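Local structure of AlyQ (Persicobacter sp. CCB-QB2, 5XNR) at residues M155-Q160 against R218-S223; E214-K219 against Y355-N360; T255-D260 against D267-R272. The protein is probably an alginate lyase that cleaves its polysaccharide by beta-elimination, carrying a CBM32 carbohydrate-binding module ahead of a jelly-roll lyase domain. All coordinates share one frame; numbering follows the deposited sequence.

Contact 1. Residues M155-Q160 against R218-S223; sequences MSNCNQ and RKEDGS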
ATOM      1  N   MET A 155      -2.891 -15.485   7.813  1.00 36.92           N
ATOM      2  CA  MET A 155      -1.866 -16.217   8.553  1.00 36.40           C
ATOM      3  C   MET A 155      -1.890 -17.656   8.044  1.00 35.20           C
ATOM      4  O   MET A 155      -2.964 -18.275   7.937  1.00 35.70           O
ATOM      5  CB  MET A 155      -2.112 -16.240  10.073  1.00 34.95           C
ATOM      6  CG  MET A 155      -2.405 -14.886  10.694  1.00 35.37           C
ATOM      7  SD  MET A 155      -2.856 -14.966  12.445  1.00 34.19           S
ATOM      8  CE  MET A 155      -1.285 -15.449  13.159  1.00 36.67           C
ATOM      9  N   SER A 156      -0.692 -18.142   7.776  1.00 32.42           N
ATOM     10  CA  SER A 156      -0.484 -19.466   7.303  1.00 34.54           C
ATOM     11  C   SER A 156      -0.628 -20.463   8.466  1.00 35.01           C
ATOM     12  O   SER A 156      -1.159 -21.556   8.271  1.00 35.53           O
ATOM     13  CB  SER A 156       0.856 -19.548   6.589  1.00 32.93           C
ATOM     14  OG  SER A 156       1.940 -19.286   7.467  1.00 31.72           O
ATOM     15  N   ASN A 157      -0.163 -20.093   9.661  1.00 34.29           N
ATOM     16  CA  ASN A 157      -0.428 -20.860  10.901  1.00 32.46           C
ATOM     17  C   ASN A 157      -0.936 -19.885  11.970  1.00 31.22           C
ATOM     18  O   ASN A 157      -0.124 -19.185  12.610  1.00 33.70           O
ATOM     19  CB  ASN A 157       0.816 -21.631  11.367  1.00 34.13           C
ATOM     20  CG  ASN A 157       0.619 -22.428  12.651  1.00 34.34           C
ATOM     21  OD1 ASN A 157      -0.372 -22.238  13.348  1.00 30.93           O
ATOM     22  ND2 ASN A 157       1.546 -23.324  12.980  1.00 29.51           N
ATOM     23  N   CYS A 158      -2.255 -19.877  12.199  1.00 29.71           N
ATOM     24  CA  CYS A 158      -2.882 -18.943  13.142  1.00 31.69           C
ATOM     25  C   CYS A 158      -2.574 -19.322  14.614  1.00 31.51           C
ATOM     26  O   CYS A 158      -2.704 -18.485  15.543  1.00 31.16           O
ATOM     27  CB  CYS A 158      -4.376 -18.778  12.844  1.00 32.80           C
ATOM     28  SG  CYS A 158      -5.376 -20.294  12.744  1.00 34.78           S
ATOM     29  N   ASN A 159      -2.097 -20.546  14.834  1.00 28.86           N
ATOM     30  CA  ASN A 159      -1.687 -21.026  16.146  1.00 29.95           C
ATOM     31  C   ASN A 159      -0.338 -20.416  16.585  1.00 30.76           C
ATOM     32  O   ASN A 159      -0.096 -20.271  17.802  1.00 27.80           O
ATOM     33  CB  ASN A 159      -1.528 -22.550  16.144  1.00 31.16           C
ATOM     34  CG  ASN A 159      -2.825 -23.298  15.905  1.00 33.32           C
ATOM     35  OD1 ASN A 159      -3.863 -22.931  16.448  1.00 33.93           O
ATOM     36  ND2 ASN A 159      -2.770 -24.362  15.121  1.00 32.92           N
ATOM     37  N   GLN A 160       0.514 -20.043  15.609  1.00 30.73           N
ATOM     38  CA  GLN A 160       1.971 -19.803  15.801  1.00 31.47           C
ATOM     39  C   GLN A 160       2.226 -18.392  16.357  1.00 32.49           C
ATOM     40  O   GLN A 160       3.357 -18.022  16.568  1.00 34.03           O
ATOM     41  CB  GLN A 160       2.711 -20.044  14.476  1.00 31.51           C
ATOM     42  CG  GLN A 160       4.222 -19.908  14.534  1.00 31.68           C
ATOM     43  CD  GLN A 160       4.980 -20.517  13.375  1.00 34.10           C
ATOM     44  OE1 GLN A 160       4.454 -20.765  12.296  1.00 40.90           O
ATOM     45  NE2 GLN A 160       6.267 -20.726  13.577  1.00 31.58           N
ATOM     46  N   ARG A 218       5.098 -17.979  18.798  1.00 35.09           N
ATOM     47  CA  ARG A 218       4.713 -19.093  19.645  1.00 38.40           C
ATOM     48  C   ARG A 218       5.177 -20.409  19.016  1.00 37.36           C
ATOM     49  O   ARG A 218       5.567 -20.426  17.840  1.00 35.24           O
ATOM     50  CB  ARG A 218       3.191 -19.183  19.767  1.00 40.34           C
ATOM     51  CG  ARG A 218       2.550 -17.991  20.451  1.00 42.37           C
ATOM     52  CD  ARG A 218       1.474 -18.467  21.399  1.00 46.55           C
ATOM     53  NE  ARG A 218       1.939 -18.685  22.754  1.00 46.15           N
ATOM     54  CZ  ARG A 218       1.167 -19.078  23.752  1.00 39.99           C
ATOM     55  NH1 ARG A 218       1.551 -18.845  24.993  1.00 44.86           N
ATOM     56  NH2 ARG A 218       0.016 -19.672  23.506  1.00 35.12           N
ATOM     57  N   LYS A 219       5.047 -21.502  19.767  1.00 34.77           N
ATOM     58  CA  LYS A 219       5.206 -22.824  19.178  1.00 35.71           C
ATOM     59  C   LYS A 219       4.148 -23.014  18.097  1.00 34.55           C
ATOM     60  O   LYS A 219       3.120 -22.339  18.106  1.00 36.06           O
ATOM     61  CB  LYS A 219       5.063 -23.908  20.241  1.00 41.40           C
ATOM     62  CG  LYS A 219       6.073 -23.791  21.371  1.00 46.51           C
ATOM     63  CD  LYS A 219       6.309 -25.078  22.117  1.00 48.08           C
ATOM     64  CE  LYS A 219       7.394 -24.935  23.160  1.00 50.51           C
ATOM     65  NZ  LYS A 219       7.336 -26.051  24.126  1.00 55.86           N
ATOM     66  N   GLU A 220       4.399 -23.926  17.172  1.00 35.07           N
ATOM     67  CA  GLU A 220       3.539 -24.060  15.975  1.00 36.02           C
ATOM     68  C   GLU A 220       2.164 -24.655  16.312  1.00 34.24           C
ATOM     69  O   GLU A 220       1.255 -24.565  15.499  1.00 32.75           O
ATOM     70  CB  GLU A 220       4.229 -24.918  14.914  1.00 37.35           C
ATOM     71  CG  GLU A 220       5.446 -24.246  14.292  1.00 40.00           C
ATOM     72  CD  GLU A 220       6.163 -25.041  13.210  1.00 42.08           C
ATOM     73  OE1 GLU A 220       5.910 -24.748  12.021  1.00 41.39           O
ATOM     74  OE2 GLU A 220       6.968 -25.963  13.554  1.00 42.77           O
ATOM     75  N   ASP A 221       2.012 -25.256  17.488  1.00 36.66           N
ATOM     76  CA  ASP A 221       0.747 -25.852  17.927  1.00 37.16           C
ATOM     77  C   ASP A 221       0.053 -24.898  18.899  1.00 37.59           C
ATOM     78  O   ASP A 221      -1.055 -25.191  19.354  1.00 40.94           O
ATOM     79  CB  ASP A 221       0.963 -27.222  18.579  1.00 36.92           C
ATOM     80  CG  ASP A 221       1.744 -27.172  19.889  1.00 41.02           C
ATOM     81  OD1 ASP A 221       2.040 -26.036  20.368  1.00 38.09           O
ATOM     82  OD2 ASP A 221       2.060 -28.270  20.425  1.00 42.83           O
ATOM     83  N   GLY A 222       0.714 -23.791  19.246  1.00 38.21           N
ATOM     84  CA  GLY A 222       0.075 -22.715  20.024  1.00 36.64           C
ATOM     85  C   GLY A 222       0.062 -23.019  21.513  1.00 38.59           C
ATOM     86  O   GLY A 222      -0.478 -22.253  22.293  1.00 37.90           O
ATOM     87  N   SER A 223       0.705 -24.121  21.910  1.00 41.45           N
ATOM     88  CA  SER A 223       0.714 -24.618  23.304  1.00 39.85           C
ATOM     89  C   SER A 223       1.380 -23.626  24.262  1.00 41.32           C
ATOM     90  O   SER A 223       1.106 -23.647  25.463  1.00 41.92           O
ATOM     91  CB  SER A 223       1.418 -25.957  23.381  1.00 40.47           C
ATOM     92  OG  SER A 223       2.783 -25.841  22.989  1.00 37.82           O
TER
HETATM   93  O   HOH W   1       3.732 -23.794  10.919  1.00 31.12           O
HETATM   94  O   HOH W   2       7.570 -20.477  15.970  1.00 30.77           O
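N157 fastens this corner by reaching across to the turn at E220: its ND2 gives a nearly straight bond (170°) to E220 O, 2.8 Å away, lying in the carbonyl plane on a lone pair. With CG anti to the backbone N (chi1 179°), the amide also turns its OD1 back to N159 N, an Asx turn that fixes which end of the amide faces E220. Packing is close beside it. N159 CB sits 3.5 Å from E220 O, and N159 O lies 3.3 Å from G222 CA. A side chain at G222 would press on that same oxygen, and its positive phi also suits glycine. Next along, R218 N bonds to Q160 O at 2.8 Å.

The outer side is looser and wet. Q160 and E220 run side by side and point the same way, nearest at Q160 NE2 to E220 CG, 3.7 Å. One water accepts from N157 ND2 and donates to E220 OE1, with a weak link to Q160 OE1; a second bridges Q160 NE2 to R218 O. C158 is in a disulfide with C175, and R218 NH1 forms a salt bridge with D225 of its own loop.

The arrangement is a type I turn, K219 to G222, clipped onto an Asx turn, where the antiparallel pairing of strands 161-164 and 211-217 runs out into surface loops.

Contact 2. Residues E214-K219 against Y355-N360; sequences ELRERK and YFKIGN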
ATOM      1  N   GLU A 214       0.684  -6.047  18.211  1.00 37.56           N
ATOM      2  CA  GLU A 214       1.758  -6.833  17.552  1.00 40.64           C
ATOM      3  C   GLU A 214       1.759  -8.308  17.981  1.00 36.58           C
ATOM      4  O   GLU A 214       1.342  -8.649  19.090  1.00 40.20           O
ATOM      5  CB  GLU A 214       3.102  -6.142  17.832  1.00 44.15           C
ATOM      6  CG  GLU A 214       3.755  -6.488  19.152  1.00 44.36           C
ATOM      7  CD  GLU A 214       5.156  -5.911  19.350  1.00 43.13           C
ATOM      8  OE1 GLU A 214       5.920  -5.746  18.347  1.00 43.96           O
ATOM      9  OE2 GLU A 214       5.488  -5.640  20.512  1.00 40.33           O
ATOM     10  N   LEU A 215       2.284  -9.158  17.102  1.00 35.34           N
ATOM     11  CA  LEU A 215       2.337 -10.634  17.300  1.00 37.18           C
ATOM     12  C   LEU A 215       3.626 -11.050  18.016  1.00 33.90           C
ATOM     13  O   LEU A 215       4.668 -10.531  17.711  1.00 30.48           O
ATOM     14  CB  LEU A 215       2.279 -11.336  15.944  1.00 38.73           C
ATOM     15  CG  LEU A 215       1.032 -11.056  15.106  1.00 43.98           C
ATOM     16  CD1 LEU A 215       1.155 -11.680  13.715  1.00 43.16           C
ATOM     17  CD2 LEU A 215      -0.221 -11.558  15.819  1.00 45.87           C
ATOM     18  N   ARG A 216       3.539 -11.986  18.961  1.00 32.26           N
ATOM     19  CA  ARG A 216       4.720 -12.596  19.546  1.00 33.94           C
ATOM     20  C   ARG A 216       4.772 -14.074  19.103  1.00 35.43           C
ATOM     21  O   ARG A 216       3.794 -14.826  19.183  1.00 36.01           O
ATOM     22  CB  ARG A 216       4.687 -12.412  21.067  1.00 33.70           C
ATOM     23  CG  ARG A 216       5.954 -12.844  21.800  1.00 36.52           C
ATOM     24  CD  ARG A 216       5.791 -14.070  22.691  1.00 38.26           C
ATOM     25  NE  ARG A 216       6.858 -14.291  23.676  1.00 36.34           N
ATOM     26  CZ  ARG A 216       7.812 -15.222  23.582  1.00 34.82           C
ATOM     27  NH1 ARG A 216       7.955 -15.988  22.505  1.00 31.85           N
ATOM     28  NH2 ARG A 216       8.627 -15.384  24.598  1.00 35.00           N
ATOM     29  N   GLU A 217       5.919 -14.493  18.618  1.00 34.73           N
ATOM     30  CA  GLU A 217       6.099 -15.873  18.147  1.00 37.08           C
ATOM     31  C   GLU A 217       5.704 -16.882  19.236  1.00 35.31           C
ATOM     32  O   GLU A 217       5.935 -16.655  20.416  1.00 35.55           O
ATOM     33  CB  GLU A 217       7.551 -16.077  17.738  1.00 35.94           C
ATOM     34  CG  GLU A 217       7.752 -17.302  16.890  1.00 37.87           C
ATOM     35  CD  GLU A 217       9.166 -17.477  16.365  1.00 34.95           C
ATOM     36  OE1 GLU A 217      10.048 -16.605  16.631  1.00 28.11           O
ATOM     37  OE2 GLU A 217       9.370 -18.492  15.679  1.00 34.56           O
ATOM     38  N   ARG A 218       5.098 -17.979  18.798  1.00 35.09           N
ATOM     39  CA  ARG A 218       4.713 -19.093  19.645  1.00 38.40           C
ATOM     40  C   ARG A 218       5.177 -20.409  19.016  1.00 37.36           C
ATOM     41  O   ARG A 218       5.567 -20.426  17.840  1.00 35.24           O
ATOM     42  CB  ARG A 218       3.191 -19.183  19.767  1.00 40.34           C
ATOM     43  CG  ARG A 218       2.550 -17.991  20.451  1.00 42.37           C
ATOM     44  CD  ARG A 218       1.474 -18.467  21.399  1.00 46.55           C
ATOM     45  NE  ARG A 218       1.939 -18.685  22.754  1.00 46.15           N
ATOM     46  CZ  ARG A 218       1.167 -19.078  23.752  1.00 39.99           C
ATOM     47  NH1 ARG A 218       1.551 -18.845  24.993  1.00 44.86           N
ATOM     48  NH2 ARG A 218       0.016 -19.672  23.506  1.00 35.12           N
ATOM     49  N   LYS A 219       5.047 -21.502  19.767  1.00 34.77           N
ATOM     50  CA  LYS A 219       5.206 -22.824  19.178  1.00 35.71           C
ATOM     51  C   LYS A 219       4.148 -23.014  18.097  1.00 34.55           C
ATOM     52  O   LYS A 219       3.120 -22.339  18.106  1.00 36.06           O
ATOM     53  CB  LYS A 219       5.063 -23.908  20.241  1.00 41.40           C
ATOM     54  CG  LYS A 219       6.073 -23.791  21.371  1.00 46.51           C
ATOM     55  CD  LYS A 219       6.309 -25.078  22.117  1.00 48.08           C
ATOM     56  CE  LYS A 219       7.394 -24.935  23.160  1.00 50.51           C
ATOM     57  NZ  LYS A 219       7.336 -26.051  24.126  1.00 55.86           N
ATOM     58  N   TYR A 355      13.094 -14.919  20.269  1.00 37.23           N
ATOM     59  CA  TYR A 355      11.813 -15.093  19.554  1.00 36.07           C
ATOM     60  C   TYR A 355      11.590 -13.900  18.612  1.00 33.34           C
ATOM     61  O   TYR A 355      12.249 -12.896  18.760  1.00 33.55           O
ATOM     62  CB  TYR A 355      10.661 -15.242  20.549  1.00 34.04           C
ATOM     63  CG  TYR A 355      10.572 -14.116  21.542  1.00 36.24           C
ATOM     64  CD1 TYR A 355      11.303 -14.149  22.714  1.00 37.51           C
ATOM     65  CD2 TYR A 355       9.776 -13.005  21.307  1.00 35.41           C
ATOM     66  CE1 TYR A 355      11.220 -13.119  23.639  1.00 40.22           C
ATOM     67  CE2 TYR A 355       9.694 -11.961  22.215  1.00 34.90           C
ATOM     68  CZ  TYR A 355      10.424 -12.014  23.385  1.00 36.86           C
ATOM     69  OH  TYR A 355      10.382 -10.992  24.290  1.00 38.13           O
ATOM     70  N   PHE A 356      10.696 -14.052  17.637  1.00 30.09           N
ATOM     71  CA  PHE A 356      10.306 -12.992  16.731  1.00 29.86           C
ATOM     72  C   PHE A 356       9.006 -12.301  17.175  1.00 31.88           C
ATOM     73  O   PHE A 356       8.187 -12.870  17.904  1.00 35.16           O
ATOM     74  CB  PHE A 356      10.040 -13.551  15.337  1.00 30.99           C
ATOM     75  CG  PHE A 356      11.257 -14.059  14.613  1.00 31.49           C
ATOM     76  CD1 PHE A 356      12.326 -13.219  14.358  1.00 30.83           C
ATOM     77  CD2 PHE A 356      11.322 -15.374  14.181  1.00 35.25           C
ATOM     78  CE1 PHE A 356      13.458 -13.683  13.708  1.00 33.02           C
ATOM     79  CE2 PHE A 356      12.446 -15.834  13.515  1.00 38.72           C
ATOM     80  CZ  PHE A 356      13.510 -14.984  13.276  1.00 37.36           C
ATOM     81  N   LYS A 357       8.867 -11.045  16.755  1.00 32.56           N
ATOM     82  CA  LYS A 357       7.637 -10.282  16.833  1.00 34.00           C
ATOM     83  C   LYS A 357       7.403  -9.610  15.484  1.00 35.15           C
ATOM     84  O   LYS A 357       8.361  -9.140  14.861  1.00 30.55           O
ATOM     85  CB  LYS A 357       7.691  -9.170  17.876  1.00 35.01           C
ATOM     86  CG  LYS A 357       7.960  -9.634  19.298  1.00 41.39           C
ATOM     87  CD  LYS A 357       7.695  -8.562  20.353  1.00 44.15           C
ATOM     88  CE  LYS A 357       6.422  -8.783  21.145  1.00 48.33           C
ATOM     89  NZ  LYS A 357       6.462  -8.066  22.445  1.00 53.64           N
ATOM     90  N   ILE A 358       6.133  -9.573  15.075  1.00 35.13           N
ATOM     91  CA  ILE A 358       5.714  -8.924  13.832  1.00 35.86           C
ATOM     92  C   ILE A 358       4.531  -8.011  14.139  1.00 32.39           C
ATOM     93  O   ILE A 358       3.673  -8.389  14.887  1.00 33.09           O
ATOM     94  CB  ILE A 358       5.330  -9.971  12.776  1.00 37.70           C
ATOM     95  CG1 ILE A 358       6.520 -10.830  12.351  1.00 38.50           C
ATOM     96  CG2 ILE A 358       4.645  -9.319  11.588  1.00 37.50           C
ATOM     97  CD1 ILE A 358       6.088 -12.166  11.773  1.00 40.56           C
ATOM     98  N   GLY A 359       4.492  -6.837  13.526  1.00 31.20           N
ATOM     99  CA  GLY A 359       3.370  -5.945  13.685  1.00 28.89           C
ATOM    100  C   GLY A 359       3.824  -4.537  14.017  1.00 29.15           C
ATOM    101  O   GLY A 359       4.779  -4.025  13.415  1.00 33.23           O
ATOM    102  N   ASN A 360       3.183  -3.955  15.027  1.00 29.40           N
ATOM    103  CA  ASN A 360       3.251  -2.508  15.316  1.00 30.51           C
ATOM    104  C   ASN A 360       3.501  -2.272  16.811  1.00 31.28           C
ATOM    105  O   ASN A 360       2.612  -2.507  17.640  1.00 32.66           O
ATOM    106  CB  ASN A 360       1.963  -1.825  14.856  1.00 29.42           C
ATOM    107  CG  ASN A 360       1.805  -0.389  15.318  1.00 30.40           C
ATOM    108  OD1 ASN A 360       2.618   0.119  16.108  1.00 27.57           O
ATOM    109  ND2 ASN A 360       0.748   0.263  14.827  1.00 27.61           N
TER
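Y355 holds CG between its backbone N and carbonyl carbon (chi1 55°), which turns its ring beneath R216, while the arginine chain bends at chi2 (-112°) to lay its guanidinium over that ring. The two flat groups stack with planes 15° apart, and R216 CZ stands 3.6 Å from the ring centroid, a cation-pi contact over the face. R216 NH1 is held in this pose by E217 O, at 3.0 Å, and by I226 O.

Beneath the side chains runs antiparallel pairing: L215 N to I358 O at 2.7 Å, I358 N to L215 O at 3.2 Å, and E217 N to F356 O at 2.9 Å. Where the next backbone acceptor would be expected, E217 substitutes its own carboxylate. Its extended chain runs alongside F356, and OE1 accepts from F356 N at 2.8 Å through its anti lone pair.

On the face of R216 and K357, E214 crosses the lysine; E214 OE2 and K357 NZ form a salt bridge at 3.3 Å whose hydrogen bond is weak, and R212 is the stronger partner of that carboxylate. G359 faces E214 at the corner where the chain leaves for strand 360-362; a CB there would collide with E214 CA.

The segments carry the ELR and YFK sequences characteristic of family 7 alginate lyases. In the buried E217 carboxylate, OE1 accepts from F356 N and is also bonded to W228 NE1, while OE2 is bonded to H391 NE2; this would probably favour the ionised form and hold the carboxylate's rotation.

Contact 3. Residues T255-D260 against D267-R272; sequences TQIHGD and DAMVMR. With PO4 (phosphate ion), chain E.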
ATOM      1  N   THR A 255       9.169  -4.938  12.635  1.00 33.69           N
ATOM      2  CA  THR A 255       9.684  -6.323  12.811  1.00 31.23           C
ATOM      3  C   THR A 255      10.750  -6.361  13.906  1.00 30.87           C
ATOM      4  O   THR A 255      11.525  -5.423  13.996  1.00 28.98           O
ATOM      5  CB  THR A 255      10.254  -6.828  11.487  1.00 31.25           C
ATOM      6  OG1 THR A 255       9.254  -6.519  10.511  1.00 29.02           O
ATOM      7  CG2 THR A 255      10.585  -8.309  11.504  1.00 32.76           C
ATOM      8  N   GLN A 256      10.817  -7.437  14.702  1.00 32.05           N
ATOM      9  CA  GLN A 256      11.799  -7.509  15.810  1.00 34.53           C
ATOM     10  C   GLN A 256      12.298  -8.932  16.073  1.00 33.46           C
ATOM     11  O   GLN A 256      11.552  -9.907  15.915  1.00 34.72           O
ATOM     12  CB  GLN A 256      11.204  -7.066  17.144  1.00 36.22           C
ATOM     13  CG  GLN A 256      10.248  -5.900  17.027  1.00 39.57           C
ATOM     14  CD  GLN A 256       9.561  -5.639  18.343  1.00 45.74           C
ATOM     15  OE1 GLN A 256      10.175  -5.716  19.411  1.00 48.62           O
ATOM     16  NE2 GLN A 256       8.270  -5.341  18.253  1.00 49.43           N
ATOM     17  N   ILE A 257      13.569  -9.006  16.494  1.00 32.91           N
ATOM     18  CA  ILE A 257      14.133 -10.154  17.196  1.00 34.83           C
ATOM     19  C   ILE A 257      14.297  -9.718  18.655  1.00 39.69           C
ATOM     20  O   ILE A 257      14.840  -8.628  18.884  1.00 38.09           O
ATOM     21  CB  ILE A 257      15.484 -10.603  16.602  1.00 33.88           C
ATOM     22  CG1 ILE A 257      15.361 -10.968  15.125  1.00 33.96           C
ATOM     23  CG2 ILE A 257      16.069 -11.757  17.399  1.00 34.55           C
ATOM     24  CD1 ILE A 257      16.673 -11.311  14.472  1.00 33.88           C
ATOM     25  N   HIS A 258      13.835 -10.544  19.605  1.00 38.57           N
ATOM     26  CA  HIS A 258      13.904 -10.233  21.036  1.00 42.75           C
ATOM     27  C   HIS A 258      14.660 -11.353  21.769  1.00 41.15           C
ATOM     28  O   HIS A 258      14.503 -12.522  21.420  1.00 42.32           O
ATOM     29  CB  HIS A 258      12.488 -10.042  21.601  1.00 47.48           C
ATOM     30  CG  HIS A 258      12.337  -8.877  22.524  1.00 55.65           C
ATOM     31  ND1 HIS A 258      11.704  -7.693  22.120  1.00 55.80           N
ATOM     32  CD2 HIS A 258      12.715  -8.705  23.820  1.00 57.58           C
ATOM     33  CE1 HIS A 258      11.720  -6.836  23.129  1.00 63.19           C
ATOM     34  NE2 HIS A 258      12.338  -7.440  24.193  1.00 64.75           N
ATOM     35  N   GLY A 259      15.507 -10.977  22.737  1.00 42.85           N
ATOM     36  CA  GLY A 259      16.099 -11.891  23.772  1.00 42.80           C
ATOM     37  C   GLY A 259      15.792 -11.386  25.181  1.00 46.18           C
ATOM     38  O   GLY A 259      14.929 -10.499  25.302  1.00 46.76           O
ATOM     39  N   ASP A 260      16.448 -11.918  26.247  1.00 52.17           N
ATOM     40  CA  ASP A 260      16.235 -11.382  27.648  1.00 52.31           C
ATOM     41  C   ASP A 260      16.959 -10.041  27.832  1.00 52.50           C
ATOM     42  O   ASP A 260      18.137  -9.889  27.476  1.00 49.42           O
ATOM     43  CB  ASP A 260      16.792 -12.235  28.794  1.00 56.59           C
ATOM     44  CG  ASP A 260      16.362 -13.689  28.842  1.00 60.22           C
ATOM     45  OD1 ASP A 260      15.161 -13.961  28.599  1.00 66.88           O
ATOM     46  OD2 ASP A 260      17.239 -14.535  29.137  1.00 49.82           O
ATOM     47  N   ASP A 267      15.770  -6.178  22.888  1.00 37.88           N
ATOM     48  CA  ASP A 267      15.324  -6.037  21.498  1.00 36.87           C
ATOM     49  C   ASP A 267      16.576  -5.977  20.615  1.00 33.38           C
ATOM     50  O   ASP A 267      16.980  -4.931  20.138  1.00 35.75           O
ATOM     51  CB  ASP A 267      14.357  -4.842  21.345  1.00 36.89           C
ATOM     52  CG  ASP A 267      14.870  -3.488  21.847  1.00 35.67           C
ATOM     53  OD1 ASP A 267      15.514  -3.460  22.914  1.00 36.22           O
ATOM     54  OD2 ASP A 267      14.618  -2.464  21.173  1.00 32.78           O
ATOM     55  N   ALA A 268      17.145  -7.147  20.385  1.00 32.42           N
ATOM     56  CA  ALA A 268      18.459  -7.337  19.765  1.00 31.74           C
ATOM     57  C   ALA A 268      18.513  -6.685  18.382  1.00 31.39           C
ATOM     58  O   ALA A 268      19.532  -6.115  17.994  1.00 28.06           O
ATOM     59  CB  ALA A 268      18.758  -8.827  19.666  1.00 32.35           C
ATOM     60  N   MET A 269      17.421  -6.802  17.639  1.00 32.02           N
ATOM     61  CA  MET A 269      17.414  -6.329  16.270  1.00 33.60           C
ATOM     62  C   MET A 269      15.979  -5.998  15.856  1.00 34.54           C
ATOM     63  O   MET A 269      15.145  -6.905  15.797  1.00 33.30           O
ATOM     64  CB  MET A 269      17.988  -7.388  15.326  1.00 33.17           C
ATOM     65  CG  MET A 269      18.150  -6.887  13.903  1.00 32.10           C
ATOM     66  SD  MET A 269      18.983  -8.092  12.848  1.00 31.62           S
ATOM     67  CE  MET A 269      18.877  -7.324  11.233  1.00 30.91           C
ATOM     68  N   VAL A 270      15.712  -4.710  15.585  1.00 33.62           N
ATOM     69  CA  VAL A 270      14.366  -4.243  15.233  1.00 33.50           C
ATOM     70  C   VAL A 270      14.491  -3.278  14.067  1.00 32.05           C
ATOM     71  O   VAL A 270      15.519  -2.710  13.884  1.00 34.98           O
ATOM     72  CB  VAL A 270      13.609  -3.580  16.400  1.00 35.16           C
ATOM     73  CG1 VAL A 270      13.741  -4.385  17.682  1.00 35.73           C
ATOM     74  CG2 VAL A 270      14.033  -2.142  16.643  1.00 35.31           C
ATOM     75  N   MET A 271      13.424  -3.171  13.293  1.00 33.75           N
ATOM     76  CA  MET A 271      13.263  -2.147  12.281  1.00 33.90           C
ATOM     77  C   MET A 271      12.464  -1.006  12.905  1.00 32.68           C
ATOM     78  O   MET A 271      11.437  -1.266  13.514  1.00 32.85           O
ATOM     79  CB  MET A 271      12.513  -2.693  11.067  1.00 35.98           C
ATOM     80  CG  MET A 271      11.697  -1.669  10.302  1.00 40.52           C
ATOM     81  SD  MET A 271      11.127  -2.291   8.680  1.00 42.88           S
ATOM     82  CE  MET A 271      12.697  -2.357   7.819  1.00 38.45           C
ATOM     83  N   ARG A 272      12.960   0.223  12.756  1.00 32.01           N
ATOM     84  CA  ARG A 272      12.399   1.402  13.397  1.00 32.18           C
ATOM     85  C   ARG A 272      12.208   2.509  12.357  1.00 33.00           C
ATOM     86  O   ARG A 272      12.976   2.624  11.440  1.00 34.86           O
ATOM     87  CB  ARG A 272      13.331   1.871  14.512  1.00 33.72           C
ATOM     88  CG  ARG A 272      12.666   2.835  15.483  1.00 34.34           C
ATOM     89  CD  ARG A 272      13.378   2.997  16.811  1.00 32.43           C
ATOM     90  NE  ARG A 272      12.894   4.172  17.524  1.00 32.15           N
ATOM     91  CZ  ARG A 272      12.718   4.257  18.850  1.00 33.09           C
ATOM     92  NH1 ARG A 272      12.394   5.418  19.396  1.00 30.98           N
ATOM     93  NH2 ARG A 272      12.863   3.196  19.627  1.00 28.39           N
TER
HETATM   94  P   PO4 E 604      12.877   6.401  23.465  1.00 50.73           P
HETATM   95  O1  PO4 E 604      11.991   6.155  22.271  1.00 41.32           O
HETATM   96  O2  PO4 E 604      13.132   7.900  23.559  1.00 47.64           O
HETATM   97  O3  PO4 E 604      12.218   5.881  24.749  1.00 49.61           O
HETATM   98  O4  PO4 E 604      14.187   5.653  23.319  1.00 44.31           O
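Strands 256-258 and 269-272 pair as an antiparallel hairpin, their directions 150° apart, with a classic beta bulge where A268 and M269 both face I257. I257 N to M269 O (2.7 Å) and M271 N to T255 O (3.0 Å) are its firm bonds; M269 N to I257 O, at the bulge, is weak at 3.4 Å.

Q256 and V270 lie side by side, CB to CG1 3.7 Å. On the other face I257 CD1 approaches M269 CB at 4.2 Å. D267 N lies over one face of the H258 ring, offset toward its rim, D267 CB comes 3.8 Å from H258 CE1, and Y355 is on the opposite side, its plane nearly parallel. D266 takes the NE2 hydrogen bond, whereas ND1 is buried without a partner in the model. An alanine in place of H258 would probably leave D266 without its imidazole mate and open a gap between D267 and Y355. R272, extended from CG to NE, reaches beyond the hairpin to bind phosphate O1 edge-on through NH1 at 3.0 Å; this probable crystallisation ion is also hydrogen-bonded to Y210 and K249.

The QIH sequence is a family 7 lyase motif that in relatives lines the substrate groove. Strand 355-358 flanks strand 256-258 on its other edge, while I257 and M269 pack against strand 302-310 and T255 and M271 reach strand 233-244 of the second sheet.

From the N terminus, the chain passes 155-160, enters strand 161-164 and returns along strand 211-217, and contact 1 closes this first loop at the surface. Contact 2 begins on the same stretch, sharing R218 and K219 with contact 1, but closes a far longer loop at 355-360. Contact 3, a short hairpin, is nested inside that loop. Contacts 2 and 3 meet edge to edge, since strand 355-358 lies between 211-217 and 256-258 and bonds to the latter through Y355 O to H258 N and K357 O to Q256 N. Contact 1 touches neither strand of contact 3. Together they bind one sheet of the lyase domain from its loop-bound end towards its middle strands.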